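Local coordinates for protein D-glycerate 3-kinase (Cryptococcus neoformans var. grubii serotype A, PDB 6CKG) that probably phosphorylates the 3-hydroxyl of D-glycerate with ATP, as a kinase of the P-loop fold, at residues A[34-39]-A[43-48]; A[111-116]-A[236-241]; A[266-271]-A[279-284]; A[314-317]-A[323-326]. All coordinates share one frame; numbering follows the deposited sequence. Where two conformers were deposited one is given.

Interaction 1 of 4, residues A[34-39]-A[43-48]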
# COMPACT_ATOMS: atom_id res chain seq x y z
N ARG A 34 -7.32 18.14 -13.76
CA ARG A 34 -8.67 17.64 -13.95
C ARG A 34 -9.49 17.77 -12.67
O ARG A 34 -10.64 18.23 -12.69
CB ARG A 34 -8.63 16.17 -14.40
CG ARG A 34 -10.00 15.53 -14.62
CD ARG A 34 -9.95 14.01 -14.50
NE ARG A 34 -9.18 13.59 -13.33
CZ ARG A 34 -9.59 13.71 -12.07
NH1 ARG A 34 -10.79 14.24 -11.81
NH2 ARG A 34 -8.82 13.31 -11.07
N HIS A 35 -8.91 17.35 -11.55
CA HIS A 35 -9.53 17.48 -10.23
C HIS A 35 -9.97 18.92 -9.96
O HIS A 35 -11.10 19.16 -9.53
CB HIS A 35 -8.50 17.00 -9.19
CG HIS A 35 -8.97 17.03 -7.76
ND1 HIS A 35 -9.97 16.22 -7.28
CD2 HIS A 35 -8.49 17.71 -6.69
CE1 HIS A 35 -10.12 16.43 -5.98
NE2 HIS A 35 -9.24 17.33 -5.60
N ARG A 36 -9.09 19.89 -10.23
CA ARG A 36 -9.40 21.29 -9.98
C ARG A 36 -10.48 21.81 -10.94
O ARG A 36 -11.30 22.66 -10.56
CB ARG A 36 -8.13 22.14 -10.09
CG ARG A 36 -7.08 21.89 -9.01
CD ARG A 36 -7.23 22.86 -7.84
NE ARG A 36 -6.38 22.50 -6.70
CZ ARG A 36 -5.11 22.87 -6.57
NH1 ARG A 36 -4.54 23.60 -7.52
NH2 ARG A 36 -4.41 22.52 -5.50
N SER A 37 -10.47 21.34 -12.19
CA SER A 37 -11.52 21.73 -13.14
C SER A 37 -12.86 21.13 -12.76
O SER A 37 -13.91 21.76 -12.93
CB SER A 37 -11.15 21.29 -14.56
OG SER A 37 -10.04 22.03 -15.05
N SER A 38 -12.85 19.90 -12.25
CA SER A 38 -14.06 19.15 -11.96
C SER A 38 -14.73 19.58 -10.67
O SER A 38 -15.92 19.31 -10.49
CB SER A 38 -13.74 17.66 -11.87
OG SER A 38 -13.30 17.14 -13.12
N TRP A 39 -14.00 20.23 -9.76
CA TRP A 39 -14.53 20.51 -8.43
C TRP A 39 -15.71 21.47 -8.51
O TRP A 39 -15.55 22.63 -8.90
CB TRP A 39 -13.42 21.05 -7.52
CG TRP A 39 -13.88 21.37 -6.13
CD1 TRP A 39 -14.01 22.62 -5.58
CD2 TRP A 39 -14.29 20.44 -5.12
NE1 TRP A 39 -14.47 22.52 -4.29
CE2 TRP A 39 -14.65 21.19 -3.98
CE3 TRP A 39 -14.38 19.04 -5.06
CZ2 TRP A 39 -15.09 20.60 -2.81
CZ3 TRP A 39 -14.82 18.46 -3.88
CH2 TRP A 39 -15.17 19.24 -2.77
N THR A 43 -16.98 25.00 -1.27
CA THR A 43 -15.80 24.87 -0.43
C THR A 43 -14.54 24.81 -1.30
O THR A 43 -14.59 24.63 -2.52
CB THR A 43 -15.88 23.63 0.45
OG1 THR A 43 -16.31 22.51 -0.33
CG2 THR A 43 -16.85 23.84 1.60
N MET A 44 -13.39 24.97 -0.65
CA MET A 44 -12.11 24.87 -1.34
C MET A 44 -11.91 23.48 -1.92
O MET A 44 -12.40 22.48 -1.39
CB MET A 44 -10.96 25.20 -0.38
CG MET A 44 -10.89 26.66 0.05
SD MET A 44 -10.51 27.73 -1.34
CE MET A 44 -9.03 26.94 -1.99
N CYS A 45 -11.16 23.42 -3.02
CA CYS A 45 -10.86 22.12 -3.62
C CYS A 45 -9.99 21.29 -2.67
O CYS A 45 -8.97 21.78 -2.17
CB CYS A 45 -10.16 22.29 -4.97
SG CYS A 45 -9.92 20.68 -5.81
N PRO A 46 -10.38 20.06 -2.38
CA PRO A 46 -9.57 19.21 -1.51
C PRO A 46 -8.28 18.80 -2.19
O PRO A 46 -8.16 18.94 -3.42
CB PRO A 46 -10.47 17.98 -1.26
CG PRO A 46 -11.80 18.32 -1.85
CD PRO A 46 -11.57 19.36 -2.88
N PRO A 47 -7.30 18.30 -1.44
CA PRO A 47 -6.13 17.67 -2.08
C PRO A 47 -6.57 16.54 -3.00
O PRO A 47 -7.54 15.83 -2.72
CB PRO A 47 -5.31 17.12 -0.90
CG PRO A 47 -5.90 17.72 0.32
CD PRO A 47 -7.29 18.13 0.03
N LEU A 48 -5.84 16.38 -4.10
CA LEU A 48 -5.94 15.19 -4.92
C LEU A 48 -5.33 14.02 -4.16
O LEU A 48 -4.18 14.10 -3.74
CB LEU A 48 -5.21 15.39 -6.25
CG LEU A 48 -5.12 14.18 -7.19
CD1 LEU A 48 -6.48 13.94 -7.86
CD2 LEU A 48 -4.01 14.41 -8.24
O HOH W 1 -6.23 20.17 -4.72

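Interaction 2 of 4, residues A[111-116]-A[236-241]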
# COMPACT_ATOMS: atom_id res chain seq x y z
N GLY A 111 1.03 -7.17 9.03
CA GLY A 111 1.23 -7.38 7.62
C GLY A 111 -0.05 -7.30 6.81
O GLY A 111 -0.34 -6.31 6.14
N PRO A 112 -0.85 -8.36 6.87
CA PRO A 112 -1.98 -8.50 5.95
C PRO A 112 -3.20 -7.73 6.44
O PRO A 112 -3.20 -7.13 7.52
CB PRO A 112 -2.24 -10.02 5.95
CG PRO A 112 -1.71 -10.49 7.23
CD PRO A 112 -0.54 -9.61 7.58
N ALA A 113 -4.24 -7.76 5.61
CA ALA A 113 -5.53 -7.16 5.92
C ALA A 113 -6.03 -7.62 7.28
O ALA A 113 -6.08 -8.82 7.56
CB ALA A 113 -6.55 -7.51 4.82
N GLY A 114 -6.39 -6.65 8.11
CA GLY A 114 -6.78 -6.87 9.49
C GLY A 114 -5.79 -6.32 10.50
O GLY A 114 -6.18 -6.06 11.65
N THR A 115 -4.53 -6.14 10.10
CA THR A 115 -3.49 -5.70 11.02
C THR A 115 -3.25 -4.19 10.97
O THR A 115 -2.26 -3.71 11.53
CB THR A 115 -2.18 -6.45 10.72
OG1 THR A 115 -1.68 -6.06 9.43
CG2 THR A 115 -2.38 -8.00 10.77
N HIS A 116 -4.14 -3.43 10.33
CA HIS A 116 -4.05 -1.98 10.26
C HIS A 116 -5.17 -1.36 11.08
O HIS A 116 -6.24 -1.95 11.26
CB HIS A 116 -4.12 -1.47 8.80
CG HIS A 116 -3.08 -2.08 7.92
ND1 HIS A 116 -3.33 -3.19 7.13
CD2 HIS A 116 -1.77 -1.79 7.75
CE1 HIS A 116 -2.22 -3.54 6.50
NE2 HIS A 116 -1.26 -2.71 6.87
N ARG A 236 -12.52 -6.61 3.16
CA ARG A 236 -13.78 -5.91 2.90
C ARG A 236 -13.91 -4.64 3.74
O ARG A 236 -14.57 -3.69 3.30
CB ARG A 236 -14.96 -6.86 3.15
CG ARG A 236 -15.02 -8.01 2.13
CD ARG A 236 -15.98 -9.14 2.51
NE ARG A 236 -16.09 -10.16 1.46
CZ ARG A 236 -16.53 -11.41 1.65
NH1 ARG A 236 -16.89 -11.81 2.87
NH2 ARG A 236 -16.62 -12.27 0.64
N GLN A 237 -13.28 -4.59 4.92
CA GLN A 237 -13.34 -3.39 5.76
C GLN A 237 -12.52 -2.23 5.22
O GLN A 237 -12.65 -1.11 5.75
CB GLN A 237 -12.87 -3.70 7.20
CG GLN A 237 -13.62 -4.84 7.88
CD GLN A 237 -15.12 -4.77 7.63
OE1 GLN A 237 -15.68 -5.60 6.92
NE2 GLN A 237 -15.76 -3.76 8.20
N TYR A 238 -11.69 -2.43 4.20
CA TYR A 238 -10.88 -1.34 3.66
C TYR A 238 -11.57 -0.56 2.55
O TYR A 238 -11.03 0.44 2.08
CB TYR A 238 -9.54 -1.86 3.11
CG TYR A 238 -8.57 -2.37 4.16
CD1 TYR A 238 -8.89 -3.48 4.94
CD2 TYR A 238 -7.34 -1.76 4.35
CE1 TYR A 238 -8.02 -3.95 5.91
CE2 TYR A 238 -6.44 -2.23 5.31
CZ TYR A 238 -6.80 -3.33 6.09
OH TYR A 238 -5.93 -3.82 7.04
N GLU A 239 -12.76 -0.99 2.12
CA GLU A 239 -13.36 -0.41 0.92
C GLU A 239 -13.76 1.05 1.14
O GLU A 239 -13.66 1.86 0.20
CB GLU A 239 -14.54 -1.27 0.47
CG GLU A 239 -14.05 -2.50 -0.34
CD GLU A 239 -15.15 -3.51 -0.68
OE1 GLU A 239 -15.84 -4.00 0.25
OE2 GLU A 239 -15.30 -3.83 -1.88
N VAL A 240 -14.18 1.43 2.34
CA VAL A 240 -14.46 2.84 2.63
C VAL A 240 -13.19 3.68 2.44
O VAL A 240 -13.23 4.80 1.91
CB VAL A 240 -15.04 2.99 4.05
CG1 VAL A 240 -15.03 4.44 4.49
CG2 VAL A 240 -16.45 2.42 4.10
N LEU A 241 -12.05 3.14 2.87
CA LEU A 241 -10.76 3.81 2.72
C LEU A 241 -10.37 3.92 1.25
O LEU A 241 -9.93 4.98 0.78
CB LEU A 241 -9.70 3.03 3.49
CG LEU A 241 -8.68 3.64 4.43
CD1 LEU A 241 -7.35 2.88 4.28
CD2 LEU A 241 -8.49 5.15 4.22
O HOH W 2 -7.37 -3.75 9.59

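Interaction 3 of 4, residues A[266-271]-A[279-284]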
# COMPACT_ATOMS: atom_id res chain seq x y z
N GLN A 266 16.96 -6.31 -1.07
CA GLN A 266 16.77 -5.26 -0.08
C GLN A 266 17.40 -5.65 1.26
O GLN A 266 18.10 -4.84 1.88
CB GLN A 266 15.27 -4.97 0.11
CG GLN A 266 14.99 -4.01 1.27
CD GLN A 266 13.51 -3.76 1.52
OE1 GLN A 266 12.68 -3.85 0.61
NE2 GLN A 266 13.17 -3.44 2.77
N GLU A 267 17.16 -6.88 1.72
CA GLU A 267 17.70 -7.27 3.02
C GLU A 267 19.22 -7.35 2.97
O GLU A 267 19.90 -6.96 3.92
CB GLU A 267 17.09 -8.60 3.47
CG GLU A 267 17.29 -8.92 4.97
CD GLU A 267 16.38 -8.11 5.90
OE1 GLU A 267 15.57 -7.29 5.40
OE2 GLU A 267 16.46 -8.29 7.13
N HIS A 268 19.78 -7.85 1.85
CA HIS A 268 21.23 -7.87 1.73
C HIS A 268 21.81 -6.46 1.65
O HIS A 268 22.84 -6.17 2.28
CB HIS A 268 21.65 -8.72 0.53
CG HIS A 268 21.77 -10.18 0.84
ND1 HIS A 268 22.99 -10.82 0.94
CD2 HIS A 268 20.83 -11.13 1.09
CE1 HIS A 268 22.80 -12.10 1.24
NE2 HIS A 268 21.49 -12.31 1.34
N ASN A 269 21.17 -5.57 0.90
CA ASN A 269 21.62 -4.17 0.84
C ASN A 269 21.58 -3.52 2.22
O ASN A 269 22.53 -2.83 2.62
CB ASN A 269 20.77 -3.36 -0.14
CG ASN A 269 21.05 -3.71 -1.59
OD1 ASN A 269 22.06 -4.33 -1.92
ND2 ASN A 269 20.16 -3.29 -2.48
N MET A 270 20.49 -3.72 2.97
CA MET A 270 20.39 -3.12 4.30
C MET A 270 21.46 -3.68 5.22
O MET A 270 22.14 -2.93 5.94
CB MET A 270 19.00 -3.34 4.88
CG MET A 270 18.85 -2.77 6.29
SD MET A 270 17.45 -3.44 7.21
CE MET A 270 17.93 -5.17 7.35
N LYS A 271 21.63 -5.01 5.22
CA LYS A 271 22.65 -5.64 6.05
C LYS A 271 24.05 -5.12 5.72
O LYS A 271 24.90 -4.97 6.60
CB LYS A 271 22.60 -7.16 5.87
CG LYS A 271 21.48 -7.86 6.64
CD LYS A 271 21.01 -9.16 5.96
CE LYS A 271 22.15 -10.16 5.73
NZ LYS A 271 21.65 -11.44 5.11
N MET A 279 17.26 -10.17 8.46
CA MET A 279 16.79 -11.53 8.31
C MET A 279 17.78 -12.36 7.50
O MET A 279 18.50 -11.86 6.63
CB MET A 279 15.43 -11.55 7.61
CG MET A 279 14.30 -10.95 8.42
SD MET A 279 12.72 -11.13 7.57
CE MET A 279 12.85 -9.91 6.27
N THR A 280 17.81 -13.66 7.80
CA THR A 280 18.50 -14.61 6.95
C THR A 280 17.72 -14.79 5.64
O THR A 280 16.55 -14.41 5.52
CB THR A 280 18.65 -15.94 7.66
OG1 THR A 280 17.37 -16.57 7.76
CG2 THR A 280 19.22 -15.73 9.06
N ASP A 281 18.38 -15.38 4.65
CA ASP A 281 17.69 -15.63 3.39
C ASP A 281 16.43 -16.47 3.62
O ASP A 281 15.36 -16.17 3.08
CB ASP A 281 18.62 -16.31 2.39
CG ASP A 281 19.66 -15.36 1.84
OD1 ASP A 281 19.66 -14.18 2.25
OD2 ASP A 281 20.49 -15.79 1.00
N GLU A 282 16.54 -17.51 4.45
CA GLU A 282 15.37 -18.35 4.70
C GLU A 282 14.27 -17.55 5.39
O GLU A 282 13.09 -17.68 5.04
CB GLU A 282 15.75 -19.58 5.52
N GLN A 283 14.64 -16.68 6.33
CA GLN A 283 13.62 -15.87 7.00
C GLN A 283 12.95 -14.88 6.04
O GLN A 283 11.75 -14.62 6.15
CB GLN A 283 14.23 -15.15 8.19
CG GLN A 283 14.53 -16.10 9.32
CD GLN A 283 15.31 -15.47 10.44
OE1 GLN A 283 16.09 -14.54 10.23
NE2 GLN A 283 15.10 -15.96 11.65
N VAL A 284 13.70 -14.34 5.08
CA VAL A 284 13.08 -13.49 4.07
C VAL A 284 12.04 -14.29 3.27
O VAL A 284 10.95 -13.80 2.98
CB VAL A 284 14.15 -12.87 3.15
CG1 VAL A 284 13.49 -12.15 1.97
CG2 VAL A 284 15.04 -11.90 3.93
O HOH W 3 19.15 -11.94 3.82

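Interaction 4 of 4, residues A[314-317]-A[323-326]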
# COMPACT_ATOMS: atom_id res chain seq x y z
N LEU A 314 -2.57 4.78 -13.68
CA LEU A 314 -1.36 4.63 -14.47
C LEU A 314 -0.57 3.45 -13.92
O LEU A 314 -0.28 3.40 -12.72
CB LEU A 314 -0.49 5.89 -14.43
CG LEU A 314 0.90 5.81 -15.06
CD1 LEU A 314 0.82 5.57 -16.59
CD2 LEU A 314 1.68 7.09 -14.73
N ARG A 315 -0.24 2.51 -14.80
CA ARG A 315 0.51 1.32 -14.41
C ARG A 315 1.87 1.33 -15.09
O ARG A 315 1.95 1.52 -16.31
CB ARG A 315 -0.24 0.04 -14.80
CG ARG A 315 0.62 -1.23 -14.68
CD ARG A 315 -0.19 -2.51 -15.03
NE ARG A 315 -1.41 -2.57 -14.24
CZ ARG A 315 -2.63 -2.46 -14.74
NH1 ARG A 315 -2.80 -2.31 -16.05
NH2 ARG A 315 -3.69 -2.51 -13.95
N PHE A 316 2.92 1.11 -14.32
CA PHE A 316 4.25 0.86 -14.85
C PHE A 316 4.51 -0.63 -14.77
O PHE A 316 4.38 -1.22 -13.69
CB PHE A 316 5.33 1.60 -14.07
CG PHE A 316 5.21 3.11 -14.13
CD1 PHE A 316 5.70 3.81 -15.22
CD2 PHE A 316 4.65 3.80 -13.08
CE1 PHE A 316 5.60 5.20 -15.27
CE2 PHE A 316 4.55 5.19 -13.11
CZ PHE A 316 5.03 5.89 -14.20
N ILE A 317 4.89 -1.23 -15.89
CA ILE A 317 5.28 -2.64 -15.92
C ILE A 317 6.79 -2.68 -15.95
O ILE A 317 7.42 -2.08 -16.83
CB ILE A 317 4.66 -3.35 -17.14
CG1 ILE A 317 3.13 -3.25 -17.06
CG2 ILE A 317 5.14 -4.79 -17.22
CD1 ILE A 317 2.40 -3.84 -18.22
N GLU A 323 13.45 -1.70 -14.39
CA GLU A 323 13.34 -0.80 -15.52
C GLU A 323 11.94 -0.88 -16.12
O GLU A 323 11.37 -1.96 -16.25
CB GLU A 323 14.38 -1.16 -16.58
CG GLU A 323 15.80 -1.10 -16.07
CD GLU A 323 16.77 -1.88 -16.94
OE1 GLU A 323 16.31 -2.67 -17.79
OE2 GLU A 323 18.00 -1.70 -16.76
N ILE A 324 11.38 0.28 -16.46
CA ILE A 324 10.06 0.30 -17.08
C ILE A 324 10.16 -0.38 -18.44
O ILE A 324 10.98 -0.01 -19.28
CB ILE A 324 9.54 1.74 -17.21
CG1 ILE A 324 9.31 2.33 -15.83
CG2 ILE A 324 8.26 1.78 -18.05
CD1 ILE A 324 9.15 3.83 -15.86
N VAL A 325 9.33 -1.40 -18.65
CA VAL A 325 9.22 -2.04 -19.96
C VAL A 325 7.88 -1.80 -20.62
O VAL A 325 7.74 -2.10 -21.82
CB VAL A 325 9.52 -3.55 -19.87
CG1 VAL A 325 10.97 -3.78 -19.45
CG2 VAL A 325 8.56 -4.23 -18.91
N GLY A 326 6.90 -1.26 -19.91
CA GLY A 326 5.65 -0.86 -20.52
C GLY A 326 4.83 -0.02 -19.56
O GLY A 326 5.04 -0.05 -18.35

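Interaction 1 of 4, residues A[34-39]-A[43-48]
Cys-45 and Pro-46 lie over one face of the Trp-39 indole. Pro-46 CD is 3.4 Å from the centroid of the six-membered ring of Trp-39, almost on its normal. Cys-45 CA sits over the five-membered ring of Trp-39. Both are CH-pi contacts. At the indole edge Trp-39 NE1 donates to Thr-43 O at 2.8 Å, with a nearly straight N-H...O angle of 168°. The CG of Trp-39 is anti to the backbone N (chi1 180°), which carries the ring from the helix end across the loop. The His-35 ring has Leu-48 CA over one face. At its edge His-35 NE2 donates to Pro-46 O at 2.9 Å, with the oxygen in the ring plane. Cys-45 SG fits obliquely between the two rings, 3.4 Å from His-35 CD2 and 3.9 Å from Trp-39 CB. A water donates a second hydrogen bond to Pro-46 O and accepts from Arg-36 NE. Arg-36 also makes a salt bridge to Asp-175. The end of helix 19-38 is thus fastened to the loop that enters strand 48-53, just ahead of the P-loop. Two ring N-H groups satisfy carbonyls of a loop without regular structure, and His-35 is therefore probably protonated on NE2.

Interaction 2 of 4, residues A[111-116]-A[236-241]
Tyr-238 reaches across to His-116 and ends in a hydrogen bond, its OH 2.7 Å from His-116 ND1. Either group could be the donor. The hydroxyl lies at the edge of the imidazole, near its plane, and ND1 lies near the plane of the phenol. The two rings stand almost perpendicular, at 87°. In His-116 CG is anti to the carbonyl carbon (chi1 -56°). This swings the imidazole to the Tyr-238 side, and the ring's own rotation (chi2 96°) presents ND1 to the hydroxyl. Tyr-238 has the same kind of first torsion, and this lets the phenol reach the loop with its OH end foremost. A water joins the pair: it donates to His-116 O and lies 2.9 Å from Tyr-238 OH. Gly-114 N is also close, 3.1 Å from Tyr-238 OH. Ala-113 CB touches the phenol of Tyr-238 at CE1, 4.0 Å away.

The receiving loop is a type II beta turn from Pro-112 to Thr-115, with Gly-114 at its third position. It lies between helices 91-100 and 118-129. Tyr-238 comes from the short link between helices 225-236 and 239-242, where a type I turn runs from Arg-236 to Glu-239.

Thr-115 shapes the turn from within. Thr-115 OG1 donates to Pro-112 O at 2.7 Å and accepts from Gly-111 N at 3.0 Å. Pro-112 O also accepts from Thr-115 N, so both donors of one residue meet on this carbonyl. Outside the two segments, Tyr-88 lies against the His-116 ring with nearly parallel planes. Asn-234 ND2 donates to Ala-113 O, a further tie to helix 225-236.

Interaction 3 of 4, residues A[266-271]-A[279-284]
Asp-281 OD1 accepts from His-268 NE2 at 2.8 Å and from a bridging water at the same distance. The histidine bond uses the syn lone pair of the carboxylate, on the side of its other oxygen. Asp-281 OD1 lies close to the imidazole plane, but the ring and carboxylate planes are 47° apart. The water also donates to Met-279 O and accepts from Lys-271 NZ, each at 2.9 Å. Lys-271 has two conformers, so its part in the bridge is less certain. Lys-271 NZ is 4.4 Å from Asp-281 OD1, beyond a salt bridge; the water may link the two charges. Glu-267 is bent at chi2 (76°), which turns its carboxylate to the Met-279 backbone. Met-279 N donates to Glu-267 OE2, but the modelled 2.4 Å is very short and doubtful. Nearer the backbone, Glu-267 CG packs on Val-284 CG2 at 3.9 Å. Thr-280, the N-cap of the second helix, forms a capping box with Gln-283: each backbone N donates to the other's side-chain oxygen. Arg-263, one turn before Glu-267, makes a salt bridge to Glu-267 OE1. The contact therefore joins the later part of helix 258-273 to the start of helix 281-298.

Interaction 4 of 4, residues A[314-317]-A[323-326]
Ile-317 pairs with Gly-326 in the beta hairpin of strands 313-318 and 324-329, where Val-325 and Gly-326 together face Ile-317, a classic beta bulge. Ile-317 N donates to Gly-326 O at 2.7 Å. On the other strand two successive N-H groups converge on Ile-317 O. Val-325 N is 2.7 Å from Ile-317 O and nearly along the C=O axis, while Gly-326 N is 3.2 Å from it and less straight (149°). The extra residue goes with a sharp bend: the short segments run at 114° to each other.

Phe-316 CD1 meets Ile-324 CD1 at 3.5 Å, the side chains crossing obliquely. This pair lies toward helix 19-38, where Phe-316 touches Gln-23 and Thr-24, and Ile-324 touches Met-20. Further out, Phe-316 bonds by its backbone to Gln-250 and Gln-252 of strand 247-253. Strand 324-329 is outermost and antiparallel, added beside the parallel part of the sheet. Arg-315 forms salt bridges to Glu-328 of the partner strand and to Asp-303, and a hydrogen bond to Gln-250. Ile-317 CG2 touches Val-325 CG2 at 3.9 Å. With chi1 at -64°, Val-325 CG2 stands between its backbone N and carbonyl carbon, 3.2 Å from Ile-317 O.

The four contacts follow one another along the chain, and none touches another. Interactions 1 and 4 share helix 19-38: its last turn is in interaction 1, and its earlier turns cover the hairpin of interaction 4. Their centres are 28 Å apart. Interaction 1 leads into strand 48-53, a central strand of the sheet that runs into the P-loop, part of which is not modelled. Interaction 4 forms the antiparallel edge of that sheet. Interactions 2 and 3 tie loops and helices together outside the sheet, with centres 27 Å apart. Interactions 1 and 3 are the most distant pair, about 43 Å between centres, on opposite sides of the chain's centre.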